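Local coordinates for protein pyridoxal kinase (Entamoeba histolytica, PDB 4S1H) that probably phosphorylates pyridoxal at the expense of ATP, giving pyridoxal 5'-phosphate, and binds ADP and magnesium, at residues V5-Y11 / I34-H40; V55-I61 / D88-T93; I76-G82 / K105-D111. One frame throughout, in Å; residues are numbered along the deposited sequence.

Contact 1 (V5-Y11 / I34-H40)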
loop_
_atom_site.group_PDB
_atom_site.type_symbol
_atom_site.label_atom_id
_atom_site.label_comp_id
_atom_site.label_asym_id
_atom_site.label_seq_id
_atom_site.Cartn_x
_atom_site.Cartn_y
_atom_site.Cartn_z
ATOM N N VAL A 5 9.130 -2.808 -10.632
ATOM C CA VAL A 5 9.404 -1.506 -10.057
ATOM C C VAL A 5 9.846 -1.629 -8.613
ATOM O O VAL A 5 9.308 -2.445 -7.875
ATOM C CB VAL A 5 8.145 -0.581 -10.091
ATOM C CG1 VAL A 5 8.435 0.796 -9.517
ATOM C CG2 VAL A 5 7.605 -0.489 -11.517
ATOM N N LEU A 6 10.791 -0.784 -8.214
ATOM C CA LEU A 6 11.125 -0.602 -6.800
ATOM C C LEU A 6 10.896 0.850 -6.486
ATOM O O LEU A 6 11.400 1.731 -7.208
ATOM C CB LEU A 6 12.567 -0.993 -6.522
ATOM C CG LEU A 6 13.187 -0.562 -5.210
ATOM C CD1 LEU A 6 12.501 -1.316 -4.066
ATOM C CD2 LEU A 6 14.683 -0.839 -5.249
ATOM N N THR A 7 10.102 1.088 -5.453
ATOM C CA THR A 7 9.759 2.459 -5.074
ATOM C C THR A 7 9.964 2.652 -3.583
ATOM O O THR A 7 9.475 1.875 -2.736
ATOM C CB THR A 7 8.345 2.878 -5.544
ATOM O OG1 THR A 7 7.974 4.103 -4.898
ATOM C CG2 THR A 7 7.331 1.842 -5.238
ATOM N N ILE A 8 10.714 3.682 -3.268
ATOM C CA ILE A 8 11.174 3.984 -1.927
ATOM C C ILE A 8 10.633 5.342 -1.560
ATOM O O ILE A 8 11.063 6.371 -2.125
ATOM C CB ILE A 8 12.735 3.977 -1.880
ATOM C CG1 ILE A 8 13.304 2.624 -2.324
ATOM C CG2 ILE A 8 13.240 4.408 -0.515
ATOM C CD1 ILE A 8 14.808 2.596 -2.544
ATOM N N SER A 9 9.689 5.401 -0.638
ATOM C CA SER A 9 9.056 6.658 -0.281
ATOM C C SER A 9 8.241 6.502 1.001
ATOM O O SER A 9 8.278 5.443 1.649
ATOM C CB SER A 9 8.184 7.189 -1.427
ATOM O OG SER A 9 7.765 8.523 -1.164
ATOM N N SER A 10 7.541 7.544 1.385
ATOM C CA SER A 10 6.880 7.618 2.680
ATOM C C SER A 10 5.605 6.796 2.722
ATOM O O SER A 10 5.084 6.380 1.698
ATOM C CB SER A 10 6.508 9.070 2.982
ATOM O OG SER A 10 5.805 9.622 1.873
ATOM N N TYR A 11 5.107 6.549 3.934
ATOM C CA TYR A 11 3.865 5.818 4.140
ATOM C C TYR A 11 3.016 6.517 5.199
ATOM O O TYR A 11 3.549 6.919 6.242
ATOM C CB TYR A 11 4.154 4.363 4.544
ATOM C CG TYR A 11 2.899 3.588 4.790
ATOM C CD1 TYR A 11 2.252 2.970 3.757
ATOM C CD2 TYR A 11 2.336 3.522 6.063
ATOM C CE1 TYR A 11 1.066 2.297 3.942
ATOM C CE2 TYR A 11 1.151 2.826 6.285
ATOM C CZ TYR A 11 0.545 2.193 5.222
ATOM O OH TYR A 11 -0.639 1.510 5.372
ATOM N N ILE A 34 7.733 -3.378 -5.721
ATOM C CA ILE A 34 8.212 -3.435 -4.365
ATOM C C ILE A 34 8.061 -2.035 -3.767
ATOM O O ILE A 34 8.530 -1.059 -4.354
ATOM C CB ILE A 34 9.695 -3.858 -4.320
ATOM C CG1 ILE A 34 9.918 -5.213 -5.003
ATOM C CG2 ILE A 34 10.200 -3.855 -2.887
ATOM C CD1 ILE A 34 11.391 -5.534 -5.230
ATOM N N PHE A 35 7.440 -1.950 -2.593
ATOM C CA PHE A 35 7.212 -0.684 -1.900
ATOM C C PHE A 35 7.965 -0.664 -0.571
ATOM O O PHE A 35 7.481 -1.201 0.455
ATOM C CB PHE A 35 5.724 -0.407 -1.686
ATOM C CG PHE A 35 4.914 -0.410 -2.944
ATOM C CD1 PHE A 35 4.372 -1.599 -3.458
ATOM C CD2 PHE A 35 4.693 0.775 -3.649
ATOM C CE1 PHE A 35 3.620 -1.588 -4.632
ATOM C CE2 PHE A 35 3.911 0.765 -4.799
ATOM C CZ PHE A 35 3.414 -0.406 -5.312
ATOM N N VAL A 36 9.172 -0.131 -0.585
ATOM C CA VAL A 36 9.966 0.013 0.597
ATOM C C VAL A 36 9.604 1.349 1.237
ATOM O O VAL A 36 9.660 2.395 0.617
ATOM C CB VAL A 36 11.478 -0.071 0.318
ATOM C CG1 VAL A 36 12.261 0.154 1.600
ATOM C CG2 VAL A 36 11.815 -1.406 -0.319
ATOM N N LEU A 37 9.224 1.334 2.485
ATOM C CA LEU A 37 8.784 2.550 3.201
ATOM C C LEU A 37 9.932 3.308 3.866
ATOM O O LEU A 37 10.887 2.737 4.371
ATOM C CB LEU A 37 7.728 2.185 4.260
ATOM C CG LEU A 37 6.620 1.241 3.768
ATOM C CD1 LEU A 37 5.624 1.049 4.911
ATOM C CD2 LEU A 37 5.944 1.704 2.486
ATOM N N THR A 38 9.846 4.633 3.850
ATOM C CA THR A 38 10.807 5.465 4.568
ATOM C C THR A 38 10.223 6.100 5.851
ATOM O O THR A 38 10.970 6.699 6.639
ATOM C CB THR A 38 11.318 6.636 3.711
ATOM O OG1 THR A 38 10.210 7.455 3.350
ATOM C CG2 THR A 38 11.967 6.131 2.453
ATOM N N THR A 39 8.900 5.985 6.021
ATOM C CA THR A 39 8.174 6.394 7.241
ATOM C C THR A 39 7.028 5.437 7.496
ATOM O O THR A 39 6.597 4.735 6.587
ATOM C CB THR A 39 7.543 7.794 7.138
ATOM O OG1 THR A 39 6.434 7.799 6.224
ATOM C CG2 THR A 39 8.570 8.831 6.658
ATOM N N HIS A 40 6.541 5.446 8.728
ATOM C CA HIS A 40 5.260 4.828 9.086
ATOM C C HIS A 40 4.504 5.825 9.963
ATOM O O HIS A 40 4.621 5.800 11.190
ATOM C CB HIS A 40 5.508 3.482 9.784
ATOM C CG HIS A 40 4.258 2.762 10.209
ATOM N ND1 HIS A 40 4.234 1.912 11.294
ATOM C CD2 HIS A 40 2.997 2.757 9.712
ATOM C CE1 HIS A 40 3.024 1.414 11.451
ATOM N NE2 HIS A 40 2.255 1.898 10.509
#

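Contact 2 (V55-I61 / D88-T93)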
loop_
_atom_site.group_PDB
_atom_site.type_symbol
_atom_site.label_atom_id
_atom_site.label_comp_id
_atom_site.label_asym_id
_atom_site.label_seq_id
_atom_site.Cartn_x
_atom_site.Cartn_y
_atom_site.Cartn_z
ATOM N N VAL A 55 11.541 5.593 9.239
ATOM C CA VAL A 55 12.233 4.323 9.201
ATOM C C VAL A 55 13.720 4.486 9.552
ATOM O O VAL A 55 14.374 5.439 9.102
ATOM C CB VAL A 55 11.984 3.613 7.858
ATOM C CG1 VAL A 55 12.903 2.408 7.661
ATOM C CG2 VAL A 55 10.504 3.193 7.772
ATOM N N LEU A 56 14.230 3.597 10.400
ATOM C CA LEU A 56 15.624 3.673 10.850
ATOM C C LEU A 56 16.544 3.026 9.822
ATOM O O LEU A 56 16.177 2.034 9.155
ATOM C CB LEU A 56 15.799 2.962 12.193
ATOM C CG LEU A 56 15.019 3.492 13.385
ATOM C CD1 LEU A 56 15.209 2.539 14.554
ATOM C CD2 LEU A 56 15.474 4.903 13.723
ATOM N N LEU A 57 17.738 3.605 9.673
ATOM C CA LEU A 57 18.709 3.107 8.714
ATOM C C LEU A 57 18.934 1.589 8.806
ATOM O O LEU A 57 18.984 0.905 7.779
ATOM C CB LEU A 57 20.041 3.801 8.922
ATOM C CG LEU A 57 21.189 3.439 7.979
ATOM C CD1 LEU A 57 20.797 3.635 6.519
ATOM C CD2 LEU A 57 22.411 4.266 8.355
ATOM N N ASN A 58 19.104 1.064 10.018
ATOM C CA ASN A 58 19.418 -0.371 10.134
ATOM C C ASN A 58 18.298 -1.254 9.580
ATOM O O ASN A 58 18.548 -2.289 8.940
ATOM C CB ASN A 58 19.796 -0.747 11.566
ATOM C CG ASN A 58 18.611 -0.763 12.510
ATOM O OD1 ASN A 58 18.005 0.275 12.785
ATOM N ND2 ASN A 58 18.264 -1.952 13.010
ATOM N N ASP A 59 17.052 -0.830 9.801
ATOM C CA ASP A 59 15.899 -1.535 9.267
ATOM C C ASP A 59 15.825 -1.418 7.742
ATOM O O ASP A 59 15.531 -2.383 7.053
ATOM C CB ASP A 59 14.592 -1.044 9.928
ATOM C CG ASP A 59 14.504 -1.447 11.403
ATOM O OD1 ASP A 59 14.943 -2.561 11.755
ATOM O OD2 ASP A 59 14.039 -0.627 12.228
ATOM N N PHE A 60 16.107 -0.235 7.208
ATOM C CA PHE A 60 16.140 -0.049 5.779
ATOM C C PHE A 60 17.192 -0.971 5.115
ATOM O O PHE A 60 16.918 -1.624 4.104
ATOM C CB PHE A 60 16.402 1.447 5.514
ATOM C CG PHE A 60 16.413 1.838 4.070
ATOM C CD1 PHE A 60 15.231 2.005 3.360
ATOM C CD2 PHE A 60 17.600 2.013 3.405
ATOM C CE1 PHE A 60 15.243 2.379 2.012
ATOM C CE2 PHE A 60 17.632 2.415 2.060
ATOM C CZ PHE A 60 16.455 2.587 1.365
ATOM N N ILE A 61 18.399 -1.005 5.676
ATOM C CA ILE A 61 19.448 -1.905 5.195
ATOM C C ILE A 61 19.034 -3.369 5.277
ATOM O O ILE A 61 19.213 -4.143 4.331
ATOM C CB ILE A 61 20.783 -1.643 5.946
ATOM C CG1 ILE A 61 21.322 -0.263 5.561
ATOM C CG2 ILE A 61 21.805 -2.706 5.648
ATOM C CD1 ILE A 61 22.482 0.193 6.414
ATOM N N ASP A 88 20.763 9.908 6.013
ATOM C CA ASP A 88 21.378 8.564 6.022
ATOM C C ASP A 88 20.713 7.603 5.044
ATOM O O ASP A 88 21.389 6.825 4.364
ATOM C CB ASP A 88 21.489 7.987 7.448
ATOM C CG ASP A 88 20.151 7.929 8.203
ATOM O OD1 ASP A 88 19.094 8.321 7.658
ATOM O OD2 ASP A 88 20.171 7.512 9.393
ATOM N N LEU A 89 19.384 7.683 4.963
ATOM C CA LEU A 89 18.609 6.803 4.073
ATOM C C LEU A 89 18.869 7.218 2.623
ATOM O O LEU A 89 18.853 6.377 1.733
ATOM C CB LEU A 89 17.108 6.850 4.377
ATOM C CG LEU A 89 16.659 6.441 5.789
ATOM C CD1 LEU A 89 15.176 6.751 5.943
ATOM C CD2 LEU A 89 16.974 4.989 6.048
ATOM N N VAL A 90 19.114 8.499 2.373
ATOM C CA VAL A 90 19.379 8.937 1.027
ATOM C C VAL A 90 20.718 8.382 0.546
ATOM O O VAL A 90 20.806 7.899 -0.580
ATOM C CB VAL A 90 19.364 10.484 0.904
ATOM C CG1 VAL A 90 19.698 10.936 -0.519
ATOM C CG2 VAL A 90 18.002 11.042 1.319
ATOM N N TYR A 91 21.758 8.520 1.369
ATOM C CA TYR A 91 23.088 8.033 0.991
ATOM C C TYR A 91 23.074 6.514 0.817
ATOM O O TYR A 91 23.661 6.012 -0.127
ATOM C CB TYR A 91 24.175 8.493 1.958
ATOM C CG TYR A 91 24.456 9.983 1.843
ATOM C CD1 TYR A 91 24.879 10.522 0.652
ATOM C CD2 TYR A 91 24.256 10.828 2.924
ATOM C CE1 TYR A 91 25.130 11.884 0.526
ATOM C CE2 TYR A 91 24.507 12.188 2.814
ATOM C CZ TYR A 91 24.936 12.694 1.609
ATOM O OH TYR A 91 25.174 14.042 1.447
ATOM N N GLU A 92 22.351 5.800 1.669
ATOM C CA GLU A 92 22.229 4.352 1.478
ATOM C C GLU A 92 21.483 3.996 0.190
ATOM O O GLU A 92 21.910 3.098 -0.557
ATOM C CB GLU A 92 21.537 3.720 2.654
ATOM C CG GLU A 92 21.400 2.201 2.573
ATOM C CD GLU A 92 22.696 1.445 2.325
ATOM O OE1 GLU A 92 23.829 1.980 2.519
ATOM O OE2 GLU A 92 22.564 0.261 1.936
ATOM N N THR A 93 20.426 4.743 -0.109
ATOM C CA THR A 93 19.711 4.575 -1.358
ATOM C C THR A 93 20.641 4.788 -2.551
ATOM O O THR A 93 20.549 4.060 -3.537
ATOM C CB THR A 93 18.505 5.502 -1.430
ATOM O OG1 THR A 93 17.542 5.081 -0.453
ATOM C CG2 THR A 93 17.872 5.492 -2.814
HETATM O O HOH W 1 18.053 6.343 10.656
#

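Contact 3 (I76-G82 / K105-D111). With MG (magnesium ion), chain D.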
loop_
_atom_site.group_PDB
_atom_site.type_symbol
_atom_site.label_atom_id
_atom_site.label_comp_id
_atom_site.label_asym_id
_atom_site.label_seq_id
_atom_site.Cartn_x
_atom_site.Cartn_y
_atom_site.Cartn_z
ATOM N N ILE A 76 14.155 -5.789 -11.647
ATOM C CA ILE A 76 13.730 -4.396 -11.575
ATOM C C ILE A 76 14.140 -3.679 -12.860
ATOM O O ILE A 76 15.257 -3.831 -13.281
ATOM C CB ILE A 76 14.383 -3.707 -10.341
ATOM C CG1 ILE A 76 13.794 -4.255 -9.037
ATOM C CG2 ILE A 76 14.232 -2.195 -10.357
ATOM C CD1 ILE A 76 12.292 -4.270 -8.987
ATOM N N GLU A 77 13.191 -3.021 -13.505
ATOM C CA GLU A 77 13.479 -2.152 -14.688
ATOM C C GLU A 77 13.281 -0.667 -14.411
ATOM O O GLU A 77 13.689 0.177 -15.231
ATOM C CB GLU A 77 12.609 -2.576 -15.867
ATOM C CG GLU A 77 12.853 -4.011 -16.328
ATOM C CD GLU A 77 11.867 -4.470 -17.393
ATOM O OE1 GLU A 77 11.512 -3.666 -18.285
ATOM O OE2 GLU A 77 11.451 -5.645 -17.350
ATOM N N PHE A 78 12.637 -0.353 -13.289
ATOM C CA PHE A 78 12.212 0.998 -12.948
ATOM C C PHE A 78 12.402 1.223 -11.472
ATOM O O PHE A 78 12.080 0.350 -10.646
ATOM C CB PHE A 78 10.746 1.234 -13.332
ATOM C CG PHE A 78 10.494 1.086 -14.795
ATOM C CD1 PHE A 78 10.651 2.197 -15.650
ATOM C CD2 PHE A 78 10.171 -0.132 -15.339
ATOM C CE1 PHE A 78 10.454 2.072 -17.020
ATOM C CE2 PHE A 78 9.988 -0.289 -16.700
ATOM C CZ PHE A 78 10.108 0.821 -17.532
ATOM N N LEU A 79 12.916 2.411 -11.143
ATOM C CA LEU A 79 13.142 2.812 -9.790
ATOM C C LEU A 79 12.496 4.140 -9.561
ATOM O O LEU A 79 12.574 4.999 -10.441
ATOM C CB LEU A 79 14.626 2.910 -9.561
ATOM C CG LEU A 79 15.098 3.287 -8.177
ATOM C CD1 LEU A 79 14.768 2.206 -7.170
ATOM C CD2 LEU A 79 16.589 3.483 -8.247
ATOM N N VAL A 80 11.856 4.307 -8.405
ATOM C CA VAL A 80 11.298 5.605 -7.980
ATOM C C VAL A 80 11.730 5.888 -6.578
ATOM O O VAL A 80 11.693 4.972 -5.724
ATOM C CB VAL A 80 9.764 5.657 -8.016
ATOM C CG1 VAL A 80 9.234 6.997 -7.524
ATOM C CG2 VAL A 80 9.261 5.362 -9.400
ATOM N N THR A 81 12.136 7.114 -6.317
ATOM C CA THR A 81 12.342 7.573 -4.969
ATOM C C THR A 81 11.482 8.772 -4.719
ATOM O O THR A 81 11.231 9.596 -5.646
ATOM C CB THR A 81 13.831 7.814 -4.639
ATOM O OG1 THR A 81 14.296 8.906 -5.432
ATOM C CG2 THR A 81 14.699 6.582 -4.891
ATOM N N GLY A 82 11.030 8.909 -3.473
ATOM C CA GLY A 82 10.219 10.011 -3.026
ATOM C C GLY A 82 10.774 10.634 -1.777
ATOM O O GLY A 82 11.925 11.156 -1.762
ATOM N N LYS A 105 19.752 -2.174 -17.455
ATOM C CA LYS A 105 19.223 -0.845 -17.692
ATOM C C LYS A 105 18.019 -0.636 -16.766
ATOM O O LYS A 105 17.064 -1.417 -16.789
ATOM C CB LYS A 105 18.830 -0.675 -19.148
ATOM C CG LYS A 105 18.824 0.780 -19.561
ATOM C CD LYS A 105 18.371 0.962 -20.978
ATOM C CE LYS A 105 19.120 2.113 -21.627
ATOM N NZ LYS A 105 18.758 2.301 -23.056
ATOM N N VAL A 106 18.103 0.370 -15.907
ATOM C CA VAL A 106 17.047 0.682 -14.967
ATOM C C VAL A 106 16.737 2.169 -15.130
ATOM O O VAL A 106 17.621 3.005 -15.002
ATOM C CB VAL A 106 17.455 0.362 -13.516
ATOM C CG1 VAL A 106 16.356 0.725 -12.519
ATOM C CG2 VAL A 106 17.810 -1.119 -13.400
ATOM N N TYR A 107 15.490 2.472 -15.433
ATOM C CA TYR A 107 15.008 3.836 -15.549
ATOM C C TYR A 107 14.656 4.368 -14.143
ATOM O O TYR A 107 13.748 3.873 -13.478
ATOM C CB TYR A 107 13.796 3.874 -16.483
ATOM C CG TYR A 107 13.275 5.258 -16.854
ATOM C CD1 TYR A 107 13.784 5.955 -17.957
ATOM C CD2 TYR A 107 12.233 5.854 -16.140
ATOM C CE1 TYR A 107 13.288 7.213 -18.300
ATOM C CE2 TYR A 107 11.736 7.117 -16.473
ATOM C CZ TYR A 107 12.259 7.784 -17.560
ATOM O OH TYR A 107 11.760 9.025 -17.896
ATOM N N PHE A 108 15.374 5.395 -13.694
ATOM C CA PHE A 108 15.197 5.948 -12.359
ATOM C C PHE A 108 14.535 7.308 -12.423
ATOM O O PHE A 108 15.099 8.265 -12.976
ATOM C CB PHE A 108 16.547 5.974 -11.655
ATOM C CG PHE A 108 16.568 6.677 -10.312
ATOM C CD1 PHE A 108 15.445 6.771 -9.483
ATOM C CD2 PHE A 108 17.763 7.263 -9.875
ATOM C CE1 PHE A 108 15.522 7.412 -8.254
ATOM C CE2 PHE A 108 17.835 7.855 -8.632
ATOM C CZ PHE A 108 16.720 7.929 -7.818
ATOM N N LEU A 109 13.311 7.374 -11.921
ATOM C CA LEU A 109 12.585 8.615 -11.705
ATOM C C LEU A 109 12.790 9.029 -10.262
ATOM O O LEU A 109 12.320 8.356 -9.339
ATOM C CB LEU A 109 11.090 8.429 -12.008
ATOM C CG LEU A 109 10.189 9.679 -11.978
ATOM C CD1 LEU A 109 8.862 9.351 -12.644
ATOM C CD2 LEU A 109 9.945 10.228 -10.593
ATOM N N CYS A 110 13.478 10.131 -10.045
ATOM C CA CYS A 110 13.705 10.695 -8.733
ATOM C C CYS A 110 12.720 11.828 -8.530
ATOM O O CYS A 110 12.746 12.826 -9.263
ATOM C CB CYS A 110 15.147 11.181 -8.576
ATOM S SG CYS A 110 15.516 11.863 -6.950
ATOM N N ASP A 111 11.832 11.679 -7.569
ATOM C CA ASP A 111 10.894 12.741 -7.222
ATOM C C ASP A 111 11.381 13.356 -5.921
ATOM O O ASP A 111 11.123 12.822 -4.849
ATOM C CB ASP A 111 9.518 12.106 -7.018
ATOM C CG ASP A 111 8.426 13.101 -6.899
ATOM O OD1 ASP A 111 8.595 14.241 -7.380
ATOM O OD2 ASP A 111 7.331 12.719 -6.391
HETATM MG MG MG D . 7.468 15.877 -7.577
HETATM O O HOH W 2 13.533 11.097 -3.988
HETATM O O HOH W 3 6.007 15.135 -6.089
HETATM O O HOH W 4 8.447 16.792 -6.125
HETATM O O HOH W 5 6.150 14.765 -9.120
HETATM O O HOH W 6 6.299 17.524 -7.941
#

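Contact 1 (V5-Y11 / I34-H40)
On one face of this parallel strand pair, Leu-6 CD1 packs 3.6 Å from Ile-34 CG2 and 3.8 Å from Val-36 CG2, and Ile-8 completes the apolar patch beneath helix 57-69; beta-branched Ile and Val suit an extended strand, and Leu-6 fills the gap between them. On the other face Thr-7 CG2 lies 3.3 Å from Phe-35 CD2, and the Thr-7 hydroxyl is bonded to Asn-19. A backbone ladder, from Ile-34 N to Val-5 O (2.8 Å) through to Thr-38 N to Ser-9 O (2.8 Å), links the two strands of a beta-alpha-beta unit around helix 18-28. Beyond it, Tyr-11 N donates to Thr-39 OG1 at 2.9 Å, a side chain replacing a backbone acceptor. The second subunit packs along strand 33-41, the backbone O of its Phe-35 bonding the Tyr-11 hydroxyl. Ser-10 binds pyridoxal 5'-phosphate, absent from this chain, in another structure; an apolar Leu-6, Ile-8, Ile-34 and Val-36 face and hydroxyls beyond imply a sheet core whose C-terminal end is consistent with a polar pyridoxal pocket.

Contact 2 (V55-I61 / D88-T93)
Two neighbouring helices of an alpha/beta fold of the ribokinase type, 57-69 and 87-100, pack side by side here; the axes of their 57-61 and 88-93 segments come within 10.2 Å and run in nearly the same direction, at 24°. Asp-88 opens the contact through water: water 1 accepts from Leu-57 N at 2.9 Å and donates to Asp-88 OD2 at 2.7 Å. A carboxylate suits this spot, because Leu-57 lies in the first turn of its helix, where the backbone NH has no preceding turn to bond to; the other oxygen, Asp-88 OD1, is held by Ser-86. Leu-89 follows as the apolar centre. Its flexible side chain packs against the first turn of helix 57-69 and the loop before it, with CD2 3.6 Å from Phe-60 CB and 3.7 Å from Leu-57 CA, and CD1 3.5 Å from Val-55 O. One turn on, Glu-92 uses its aliphatic part for packing: its CB is 3.9 Å from Leu-57 CD1, and its CG meets the edge of the Phe-60 ring, 3.8 Å from CE2. At the charged end, OE2 forms a salt bridge with Arg-96 and OE1 a hydrogen bond with Asn-95. Thr-93, small enough to sit beside the aromatic ring, donates its hydroxyl to Leu-89 O at 2.9 Å, and the same Thr-93 OG1 lies 3.3 Å from Phe-60 CZ.

Contact 3 (I76-G82 / K105-D111)
Five backbone hydrogen bonds alternate between these parallel strands. Tyr-107 N donates to Glu-77 O, Leu-79 N to Tyr-107 O, Leu-109 N to Leu-79 O and Asp-111 N to Thr-81 O, each at 2.9 Å, while Thr-81 N reaches Leu-109 O at 3.3 Å. Facing strand 5-9, Phe-78 O accepts from Leu-6 N, while the NH groups of Val-80 and Gly-82 bond Leu-6 O and Ile-8 O; Phe-108 N donates to the Asp-138 carboxylate. Ile-76 O is buried without a partner. The pair flanks helix 87-100 in a beta-alpha-beta unit of the central sheet of this ribokinase-type fold. Towards that helix Leu-79 CD2 sits over the Phe-108 ring, 3.9 Å from its centroid, a CH-pi contact for which a branched aliphatic chain and a flat ring are well matched. Water 2 bonds Thr-81 OG1 (2.7 Å) and donates to Gly-82 O (2.7 Å) and Asp-111 O (3.1 Å), tying both strand ends together. Asp-111, whose anionic carboxylate suits a metal ligand, binds magnesium through OD1 at 2.0 Å. Four waters and Thr-141 O complete the coordination; water 3 lies 2.8 Å from Asp-111 OD2, placed to donate, and Thr-221 adds a weak bond there.

Contacts 1 and 3 belong to the buried core and share one sheet, where neighbouring strands 5-9 and 78-81 are joined by probable hydrogen bonds such as Leu-6 O to Val-80 N (2.9 Å). Contact 2, partly exposed, lies in the helix layer over that sheet, and its helix 87-100 is the crossover between the strands of contact 3. Phe-60 CE1 packs 3.7 Å from Val-36 CG1 of contact 1, and Thr-93 CG2 3.9 Å from Thr-81 CG2 of contact 3. Backbone ladders bind the strand pairs, whereas side-chain packing and one bridging water join the helices. Hydroxyls end contact 1, a metal-binding carboxylate contact 3. Contacts 1 and 2 also touch the second subunit.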